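Local coordinates for adhesion G-protein coupled receptor G6 (Danio rerio, PDB 6V55) that probably acts in cell adhesion and myelination as a calcium-binding, glycosylated adhesion G protein-coupled receptor, here represented by its extracellular region, at residues Val548-Val562 with Glu589-Ile603. Residues are numbered along the deposited sequence; the frame is centred on the assembly and turned at random.
With NAG (2-acetamido-2-deoxy-beta-D-glucopyranose), chain G; NAG (2-acetamido-2-deoxy-beta-D-glucopyranose), chain L.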
loop_
_atom_site.group_PDB
_atom_site.type_symbol
_atom_site.label_atom_id
_atom_site.label_comp_id
_atom_site.label_asym_id
_atom_site.label_seq_id
_atom_site.Cartn_x
_atom_site.Cartn_y
_atom_site.Cartn_z
ATOM N N VAL A 548 -27.176 -26.116 5.413
ATOM C CA VAL A 548 -27.108 -27.551 5.149
ATOM C C VAL A 548 -28.516 -28.144 5.157
ATOM O O VAL A 548 -28.829 -29.039 4.366
ATOM C CB VAL A 548 -26.143 -28.209 6.162
ATOM C CG1 VAL A 548 -26.235 -29.731 6.172
ATOM C CG2 VAL A 548 -24.723 -27.827 5.833
ATOM N N ASN A 549 -29.429 -27.535 5.916
ATOM C CA ASN A 549 -30.803 -28.013 5.983
ATOM C C ASN A 549 -31.604 -27.702 4.729
ATOM O O ASN A 549 -32.295 -28.584 4.206
ATOM C CB ASN A 549 -31.485 -27.418 7.194
ATOM C CG ASN A 549 -31.400 -28.331 8.362
ATOM O OD1 ASN A 549 -31.759 -29.510 8.251
ATOM N ND2 ASN A 549 -30.867 -27.836 9.476
ATOM N N ILE A 550 -31.532 -26.478 4.215
ATOM C CA ILE A 550 -32.409 -26.166 3.095
ATOM C C ILE A 550 -31.827 -26.571 1.740
ATOM O O ILE A 550 -32.600 -26.793 0.798
ATOM C CB ILE A 550 -32.834 -24.682 3.132
ATOM C CG1 ILE A 550 -34.233 -24.515 2.521
ATOM C CG2 ILE A 550 -31.832 -23.784 2.445
ATOM C CD1 ILE A 550 -34.963 -23.254 2.967
ATOM N N ALA A 551 -30.513 -26.762 1.624
ATOM C CA ALA A 551 -29.917 -26.920 0.308
ATOM C C ALA A 551 -29.708 -28.388 -0.035
ATOM O O ALA A 551 -29.606 -29.248 0.837
ATOM C CB ALA A 551 -28.589 -26.170 0.207
ATOM N N LYS A 552 -29.673 -28.668 -1.333
ATOM C CA LYS A 552 -29.241 -29.963 -1.829
ATOM C C LYS A 552 -27.734 -29.912 -2.004
ATOM O O LYS A 552 -27.193 -28.915 -2.488
ATOM C CB LYS A 552 -29.939 -30.308 -3.149
ATOM C CG LYS A 552 -31.467 -30.103 -3.119
ATOM C CD LYS A 552 -32.211 -31.053 -4.079
ATOM C CE LYS A 552 -33.381 -31.794 -3.384
ATOM N NZ LYS A 552 -32.974 -32.841 -2.374
ATOM N N ILE A 553 -27.055 -30.980 -1.595
ATOM C CA ILE A 553 -25.612 -30.952 -1.380
ATOM C C ILE A 553 -24.911 -31.823 -2.412
ATOM O O ILE A 553 -25.105 -33.043 -2.429
ATOM C CB ILE A 553 -25.252 -31.426 0.034
ATOM C CG1 ILE A 553 -26.099 -30.711 1.098
ATOM C CG2 ILE A 553 -23.784 -31.257 0.243
ATOM C CD1 ILE A 553 -25.817 -29.288 1.234
ATOM N N ASN A 554 -24.083 -31.208 -3.263
ATOM C CA ASN A 554 -23.088 -31.944 -4.033
ATOM C C ASN A 554 -21.707 -31.643 -3.447
ATOM O O ASN A 554 -21.593 -31.011 -2.377
ATOM C CB ASN A 554 -23.153 -31.652 -5.546
ATOM C CG ASN A 554 -23.415 -30.199 -5.881
ATOM O OD1 ASN A 554 -22.977 -29.293 -5.172
ATOM N ND2 ASN A 554 -24.134 -29.973 -6.997
ATOM N N ALA A 555 -20.669 -32.111 -4.157
ATOM C CA ALA A 555 -19.291 -32.106 -3.664
ATOM C C ALA A 555 -18.747 -30.703 -3.416
ATOM O O ALA A 555 -18.130 -30.462 -2.371
ATOM C CB ALA A 555 -18.377 -32.812 -4.655
ATOM N N THR A 556 -18.948 -29.772 -4.362
ATOM C CA THR A 556 -18.314 -28.459 -4.229
ATOM C C THR A 556 -18.979 -27.631 -3.141
ATOM O O THR A 556 -18.285 -26.894 -2.427
ATOM C CB THR A 556 -18.322 -27.698 -5.556
ATOM O OG1 THR A 556 -19.660 -27.303 -5.890
ATOM C CG2 THR A 556 -17.759 -28.579 -6.668
ATOM N N LEU A 557 -20.294 -27.811 -2.933
ATOM C CA LEU A 557 -20.948 -27.181 -1.784
ATOM C C LEU A 557 -20.484 -27.798 -0.465
ATOM O O LEU A 557 -20.274 -27.075 0.522
ATOM C CB LEU A 557 -22.476 -27.271 -1.911
ATOM C CG LEU A 557 -23.296 -26.563 -0.820
ATOM C CD1 LEU A 557 -22.864 -25.125 -0.660
ATOM C CD2 LEU A 557 -24.765 -26.610 -1.143
ATOM N N ALA A 558 -20.275 -29.121 -0.436
ATOM C CA ALA A 558 -19.824 -29.731 0.803
ATOM C C ALA A 558 -18.350 -29.450 1.086
ATOM O O ALA A 558 -17.928 -29.487 2.250
ATOM C CB ALA A 558 -20.067 -31.224 0.772
ATOM N N SER A 559 -17.558 -29.158 0.055
ATOM C CA SER A 559 -16.160 -28.843 0.306
ATOM C C SER A 559 -16.022 -27.473 0.944
ATOM O O SER A 559 -15.130 -27.265 1.764
ATOM C CB SER A 559 -15.342 -28.943 -0.971
ATOM O OG SER A 559 -15.133 -27.662 -1.535
ATOM N N THR A 560 -16.939 -26.556 0.648
ATOM C CA THR A 560 -16.905 -25.272 1.333
ATOM C C THR A 560 -17.395 -25.403 2.767
ATOM O O THR A 560 -16.827 -24.782 3.682
ATOM C CB THR A 560 -17.735 -24.252 0.564
ATOM O OG1 THR A 560 -17.542 -24.452 -0.840
ATOM C CG2 THR A 560 -17.283 -22.889 0.894
ATOM N N VAL A 561 -18.413 -26.240 2.987
ATOM C CA VAL A 561 -18.992 -26.367 4.318
ATOM C C VAL A 561 -18.031 -27.100 5.252
ATOM O O VAL A 561 -17.906 -26.717 6.419
ATOM C CB VAL A 561 -20.389 -27.025 4.198
ATOM C CG1 VAL A 561 -20.987 -27.442 5.539
ATOM C CG2 VAL A 561 -21.329 -26.074 3.514
ATOM N N VAL A 562 -17.220 -28.029 4.719
ATOM C CA VAL A 562 -16.283 -28.783 5.560
ATOM C C VAL A 562 -15.119 -27.889 5.985
ATOM O O VAL A 562 -14.547 -28.059 7.080
ATOM C CB VAL A 562 -15.894 -30.101 4.827
ATOM C CG1 VAL A 562 -14.526 -30.668 5.182
ATOM C CG2 VAL A 562 -16.939 -31.162 5.151
ATOM N N GLU A 589 -25.453 -34.132 9.111
ATOM C CA GLU A 589 -26.527 -34.123 8.133
ATOM C C GLU A 589 -26.037 -33.815 6.736
ATOM O O GLU A 589 -26.705 -34.217 5.780
ATOM C CB GLU A 589 -27.595 -33.109 8.519
ATOM C CG GLU A 589 -28.980 -33.527 8.079
ATOM C CD GLU A 589 -29.803 -32.342 7.720
ATOM O OE1 GLU A 589 -29.355 -31.220 8.062
ATOM O OE2 GLU A 589 -30.890 -32.533 7.124
ATOM N N LEU A 590 -24.910 -33.092 6.613
ATOM C CA LEU A 590 -24.259 -32.879 5.317
ATOM C C LEU A 590 -23.859 -34.201 4.687
ATOM O O LEU A 590 -24.097 -34.426 3.496
ATOM C CB LEU A 590 -23.033 -31.981 5.495
ATOM C CG LEU A 590 -22.054 -31.756 4.355
ATOM C CD1 LEU A 590 -22.477 -30.517 3.645
ATOM C CD2 LEU A 590 -20.642 -31.535 4.868
ATOM N N VAL A 591 -23.352 -35.126 5.510
ATOM C CA VAL A 591 -22.922 -36.436 5.050
ATOM C C VAL A 591 -24.125 -37.309 4.672
ATOM O O VAL A 591 -24.049 -38.117 3.732
ATOM C CB VAL A 591 -22.014 -37.038 6.152
ATOM C CG1 VAL A 591 -21.632 -38.447 5.875
ATOM C CG2 VAL A 591 -20.726 -36.235 6.212
ATOM N N GLN A 592 -25.259 -37.133 5.344
ATOM C CA GLN A 592 -26.460 -37.875 4.966
ATOM C C GLN A 592 -27.013 -37.412 3.622
ATOM O O GLN A 592 -27.519 -38.230 2.849
ATOM C CB GLN A 592 -27.534 -37.719 6.041
ATOM C CG GLN A 592 -27.138 -38.260 7.403
ATOM C CD GLN A 592 -27.021 -39.768 7.413
ATOM O OE1 GLN A 592 -27.754 -40.465 6.695
ATOM N NE2 GLN A 592 -26.092 -40.288 8.220
ATOM N N LYS A 593 -26.861 -36.132 3.300
ATOM C CA LYS A 593 -27.554 -35.519 2.181
ATOM C C LYS A 593 -26.703 -35.387 0.942
ATOM O O LYS A 593 -27.199 -34.870 -0.068
ATOM C CB LYS A 593 -28.033 -34.114 2.552
ATOM C CG LYS A 593 -29.126 -34.077 3.573
ATOM C CD LYS A 593 -30.240 -33.189 3.137
ATOM C CE LYS A 593 -29.752 -31.810 2.876
ATOM N NZ LYS A 593 -30.658 -30.858 3.546
ATOM N N ILE A 594 -25.431 -35.757 1.004
ATOM C CA ILE A 594 -24.528 -35.438 -0.094
ATOM C C ILE A 594 -24.829 -36.358 -1.273
ATOM O O ILE A 594 -25.097 -37.555 -1.097
ATOM C CB ILE A 594 -23.057 -35.503 0.360
ATOM C CG1 ILE A 594 -22.136 -35.191 -0.784
ATOM C CG2 ILE A 594 -22.639 -36.851 0.911
ATOM C CD1 ILE A 594 -20.922 -34.660 -0.304
ATOM N N GLU A 595 -24.945 -35.765 -2.462
ATOM C CA GLU A 595 -25.120 -36.509 -3.698
ATOM C C GLU A 595 -23.754 -36.681 -4.352
ATOM O O GLU A 595 -23.010 -35.706 -4.491
ATOM C CB GLU A 595 -26.092 -35.781 -4.627
ATOM C CG GLU A 595 -27.539 -35.713 -4.120
ATOM C CD GLU A 595 -28.184 -34.338 -4.331
ATOM O OE1 GLU A 595 -28.801 -33.810 -3.371
ATOM O OE2 GLU A 595 -28.062 -33.777 -5.449
ATOM N N PHE A 596 -23.415 -37.913 -4.728
ATOM C CA PHE A 596 -22.144 -38.177 -5.399
ATOM C C PHE A 596 -22.346 -39.249 -6.464
ATOM O O PHE A 596 -23.369 -39.939 -6.484
ATOM C CB PHE A 596 -21.040 -38.565 -4.397
ATOM C CG PHE A 596 -21.231 -39.901 -3.730
ATOM C CD1 PHE A 596 -22.123 -40.052 -2.655
ATOM C CD2 PHE A 596 -20.465 -40.996 -4.127
ATOM C CE1 PHE A 596 -22.286 -41.282 -2.025
ATOM C CE2 PHE A 596 -20.612 -42.241 -3.499
ATOM C CZ PHE A 596 -21.520 -42.381 -2.444
ATOM N N ASP A 597 -21.365 -39.377 -7.367
ATOM C CA ASP A 597 -21.542 -40.184 -8.577
ATOM C C ASP A 597 -20.711 -41.448 -8.628
ATOM O O ASP A 597 -21.215 -42.488 -9.071
ATOM C CB ASP A 597 -21.257 -39.357 -9.830
ATOM C CG ASP A 597 -22.441 -38.494 -10.206
ATOM O OD1 ASP A 597 -23.456 -39.050 -10.689
ATOM O OD2 ASP A 597 -22.377 -37.267 -9.976
ATOM N N GLY A 598 -19.464 -41.420 -8.181
ATOM C CA GLY A 598 -18.650 -42.613 -8.251
ATOM C C GLY A 598 -18.953 -43.655 -7.193
ATOM O O GLY A 598 -19.996 -43.636 -6.525
ATOM N N PRO A 599 -18.029 -44.597 -7.013
ATOM C CA PRO A 599 -18.185 -45.558 -5.914
ATOM C C PRO A 599 -17.907 -44.963 -4.542
ATOM O O PRO A 599 -18.386 -45.527 -3.544
ATOM C CB PRO A 599 -17.179 -46.651 -6.264
ATOM C CG PRO A 599 -16.134 -45.966 -7.049
ATOM C CD PRO A 599 -16.804 -44.833 -7.792
ATOM N N SER A 600 -17.161 -43.854 -4.457
ATOM C CA SER A 600 -16.931 -43.154 -3.196
ATOM C C SER A 600 -16.578 -41.696 -3.462
ATOM O O SER A 600 -16.154 -41.332 -4.563
ATOM C CB SER A 600 -15.818 -43.811 -2.367
ATOM O OG SER A 600 -14.562 -43.535 -2.918
ATOM N N LEU A 601 -16.762 -40.861 -2.434
ATOM C CA LEU A 601 -16.417 -39.442 -2.497
ATOM C C LEU A 601 -15.786 -39.026 -1.178
ATOM O O LEU A 601 -16.343 -39.289 -0.116
ATOM C CB LEU A 601 -17.648 -38.573 -2.782
ATOM C CG LEU A 601 -17.402 -37.057 -2.681
ATOM C CD1 LEU A 601 -16.368 -36.584 -3.700
ATOM C CD2 LEU A 601 -18.648 -36.224 -2.816
ATOM N N THR A 602 -14.644 -38.364 -1.239
ATOM C CA THR A 602 -13.944 -37.907 -0.049
ATOM C C THR A 602 -13.811 -36.388 -0.087
ATOM O O THR A 602 -13.475 -35.816 -1.129
ATOM C CB THR A 602 -12.580 -38.572 0.020
ATOM O OG1 THR A 602 -12.719 -39.981 -0.234
ATOM C CG2 THR A 602 -11.988 -38.400 1.345
ATOM N N ILE A 603 -14.110 -35.722 1.031
ATOM C CA ILE A 603 -13.968 -34.271 1.136
ATOM C C ILE A 603 -12.980 -33.958 2.248
ATOM O O ILE A 603 -13.253 -34.229 3.420
ATOM C CB ILE A 603 -15.301 -33.566 1.398
ATOM C CG1 ILE A 603 -16.239 -33.744 0.218
ATOM C CG2 ILE A 603 -15.043 -32.114 1.558
ATOM C CD1 ILE A 603 -17.353 -34.569 0.578
HETATM C C1 NAG G . -24.570 -28.685 -7.532
HETATM C C2 NAG G . -24.119 -28.405 -8.991
HETATM C C3 NAG G . -24.881 -27.209 -9.595
HETATM C C4 NAG G . -26.389 -27.339 -9.416
HETATM C C5 NAG G . -26.722 -27.531 -7.939
HETATM C C6 NAG G . -28.200 -27.744 -7.688
HETATM C C7 NAG G . -21.790 -29.102 -9.364
HETATM C C8 NAG G . -20.356 -28.661 -9.390
HETATM N N2 NAG G . -22.686 -28.161 -9.050
HETATM O O3 NAG G . -24.592 -27.117 -10.988
HETATM O O4 NAG G . -27.045 -26.175 -9.915
HETATM O O5 NAG G . -26.044 -28.702 -7.459
HETATM O O6 NAG G . -28.451 -28.559 -6.550
HETATM O O7 NAG G . -22.123 -30.260 -9.609
HETATM C C1 NAG L . -32.914 -37.916 8.992
HETATM C C2 NAG L . -33.154 -36.933 7.836
HETATM C C3 NAG L . -33.331 -35.516 8.386
HETATM C C4 NAG L . -34.463 -35.471 9.412
HETATM C C5 NAG L . -34.250 -36.517 10.516
HETATM C C6 NAG L . -35.439 -36.636 11.448
HETATM C C7 NAG L . -32.261 -36.984 5.548
HETATM C C8 NAG L . -31.027 -37.078 4.708
HETATM N N2 NAG L . -32.066 -36.986 6.871
HETATM O O3 NAG L . -33.594 -34.613 7.314
HETATM O O4 NAG L . -34.534 -34.178 10.002
HETATM O O5 NAG L . -34.028 -37.828 9.953
HETATM O O6 NAG L . -35.523 -37.929 12.037
HETATM O O7 NAG L . -33.386 -36.907 5.050
HETATM O O HOH W 1 -29.646 -33.276 -1.118
HETATM O O HOH W 2 -21.091 -34.252 -5.955
#
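Leu-590 packs as a knob into a hole formed by Val-548, Ala-558, Val-561 and Val-562. Its two methyls divide the work: CD1 lies 3.7 Å from CG2 of Ile-553 and also touches the Ala-558 and Val-561 side chains, while CD2 meets CG2 of Val-562 at 3.7 Å. Chi1 of 171° sets CG opposite the backbone N and carries both methyls into this hole, although the CB bond itself does not point there. Ile-594 CD1 reaches CB of Ala-558 at 3.7 Å, and Ile-603 CG2, on strand 600-603, rests 3.9 Å from CB of Val-562. Helix 555-562 runs nearly antiparallel to helix 589-593, and its small Ala-558 admits both Leu-590 and Ile-594.

Beside this apolar core, Lys-593 bends at chi2, chi3 and chi4 to bring NZ to the end of helix 534-550. NZ donates to Val-548 O at 2.7 Å, in the carbonyl plane with a C=O...N angle of 148°, and more weakly to Ala-551 O; the positive charge thus probably complements the carbonyl-rich C-terminus of the helix. With an alanine at this position, Val-548 O and Ala-551 O would probably lose their cationic partner, and the turn after the helix would be likely to shift.

Farther along, Glu-595 N donates an almost straight bond to Ile-553 O (2.7 Å, 170° at the hydrogen). One water joins Lys-593 O to Glu-595 OE1, and another bridges Ala-555 N and Glu-595 O, next to the N-cap residue Asn-554, whose ND2 carries an N-linked glycan. Outward, Arg-671 bonds to Ile-594 O, and strand 600-603 pairs with strand 608-614, consistent with the helical and beta parts of a GAIN domain. Apolar side chains thus join the helices to strand 600-603, while the polar backbone at their border is met by the Lys-593 ammonium, one direct backbone bond and two waters.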